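Local coordinates for NanU sialic acid binding protein (Bacteroides fragilis, PDB 4L7T), which binds sialic acid with high affinity as a SusD-family protein of the outer membrane, probably working together with the NanO partner, at residues S270-A274 and K275-N279. Residues are numbered along the deposited sequence; the frame is centred on the assembly and turned at random.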
# COMPACT_ATOMS: atom_id res chain seq x y z
N SER A 270 -9.03 4.91 -0.40
CA SER A 270 -8.55 4.43 0.91
C SER A 270 -9.44 3.32 1.36
O SER A 270 -10.61 3.28 1.00
CB SER A 270 -8.59 5.59 1.88
OG SER A 270 -8.05 5.34 3.16
N ILE A 271 -8.87 2.40 2.13
CA ILE A 271 -9.66 1.35 2.82
C ILE A 271 -10.20 1.94 4.08
O ILE A 271 -9.50 2.42 4.93
CB ILE A 271 -8.73 0.19 3.14
CG1 ILE A 271 -8.15 -0.41 1.88
CG2 ILE A 271 -9.56 -0.89 3.94
CD1 ILE A 271 -9.03 -0.90 0.88
N ARG A 272 -11.54 1.98 4.24
CA ARG A 272 -12.15 2.56 5.39
C ARG A 272 -12.30 1.49 6.48
O ARG A 272 -12.92 0.44 6.25
CB ARG A 272 -13.59 3.13 5.14
CG ARG A 272 -14.03 4.03 6.43
CD ARG A 272 -15.46 4.60 6.39
NE ARG A 272 -16.44 3.54 6.50
CZ ARG A 272 -17.33 3.41 7.48
NH1 ARG A 272 -17.42 4.32 8.46
NH2 ARG A 272 -18.15 2.37 7.47
N ASN A 273 -11.67 1.83 7.58
CA ASN A 273 -11.74 1.12 8.85
C ASN A 273 -12.61 1.99 9.79
O ASN A 273 -12.63 3.25 9.75
CB ASN A 273 -10.31 0.89 9.44
CG ASN A 273 -9.42 0.09 8.48
OD1 ASN A 273 -8.30 0.55 8.13
ND2 ASN A 273 -9.93 -1.03 7.90
N ALA A 274 -13.34 1.33 10.70
CA ALA A 274 -14.27 2.13 11.48
C ALA A 274 -14.67 1.34 12.71
O ALA A 274 -14.71 0.11 12.64
CB ALA A 274 -15.53 2.45 10.63
N LYS A 275 -14.92 2.05 13.80
CA LYS A 275 -15.67 1.50 14.99
C LYS A 275 -16.73 0.48 14.60
O LYS A 275 -17.59 0.74 13.74
CB LYS A 275 -16.39 2.59 15.76
CG LYS A 275 -15.55 3.67 16.31
CD LYS A 275 -16.30 4.57 17.35
CE LYS A 275 -17.80 4.57 17.17
NZ LYS A 275 -18.46 5.69 17.95
N ASP A 276 -16.66 -0.68 15.25
CA ASP A 276 -17.70 -1.69 15.17
C ASP A 276 -17.88 -2.26 13.79
O ASP A 276 -18.81 -3.05 13.52
CB ASP A 276 -19.02 -1.14 15.73
CG ASP A 276 -18.91 -0.81 17.21
OD1 ASP A 276 -17.81 -0.99 17.81
OD2 ASP A 276 -19.93 -0.41 17.80
N GLU A 277 -16.98 -1.86 12.89
CA GLU A 277 -17.04 -2.38 11.54
C GLU A 277 -15.77 -3.16 11.22
O GLU A 277 -15.83 -4.30 10.77
CB GLU A 277 -17.25 -1.25 10.56
CG GLU A 277 -17.43 -1.71 9.12
CD GLU A 277 -18.54 -0.97 8.41
OE1 GLU A 277 -19.05 0.06 8.94
OE2 GLU A 277 -18.91 -1.45 7.31
N TYR A 278 -14.62 -2.54 11.42
CA TYR A 278 -13.34 -3.22 11.08
C TYR A 278 -12.17 -2.49 11.70
O TYR A 278 -12.03 -1.30 11.53
CB TYR A 278 -13.13 -3.27 9.55
CG TYR A 278 -12.27 -4.39 9.02
CD1 TYR A 278 -12.80 -5.67 8.80
CD2 TYR A 278 -10.95 -4.16 8.64
CE1 TYR A 278 -12.02 -6.70 8.28
CE2 TYR A 278 -10.17 -5.18 8.14
CZ TYR A 278 -10.70 -6.44 7.96
OH TYR A 278 -9.90 -7.43 7.41
N ASN A 279 -11.31 -3.20 12.43
CA ASN A 279 -10.08 -2.59 12.91
C ASN A 279 -9.03 -2.67 11.78
O ASN A 279 -9.09 -3.54 10.89
CB ASN A 279 -9.51 -3.42 14.06
CG ASN A 279 -10.38 -3.34 15.32
OD1 ASN A 279 -10.79 -4.39 15.87
ND2 ASN A 279 -10.63 -2.13 15.81
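With CG of both Arg272 (chi1 -168°) and Glu277 (chi1 -176°) anti to the backbone N, the arginine bent at its third torsion and the glutamate at its second, the two side chains converge over Ala274 across a type II beta turn. The turn closes on a classic beta bulge, in which Glu277 and Tyr278 together stand opposite the single residue Ala274, and illustrates how one carbonyl can anchor a reversal. Ala274 O accepts from Tyr278 N at 2.9 Å, nearly straight and in the carbonyl plane, and from Glu277 N at 3.0 Å, a donor lying well above that plane. The return bond, Ala274 N to Tyr278 O at 3.1 Å, completes an antiparallel hydrogen-bonded pair. Lys275 and Asp276 are central to the turn, Asp276 taking the positive phi (64°) of its third position.

The salt bridge spans this closure on the protein surface. Arg272 NH2 reaches Glu277 OE1 at the edge of the guanidinium, whose plane stands almost perpendicular to the carboxylate. Glu277 OE2 has a weak, long ion pair with Arg48 of helix 33-48, which also donates to the carbonyl of Arg272, so the turn following strand 267-271 is tied to that helix. Beneath the bridge, Ala274 CB sits 3.4 Å from the guanidinium plane of Arg272, displaced to its edge. The same methyl lies 4.1 Å from Glu277 CB.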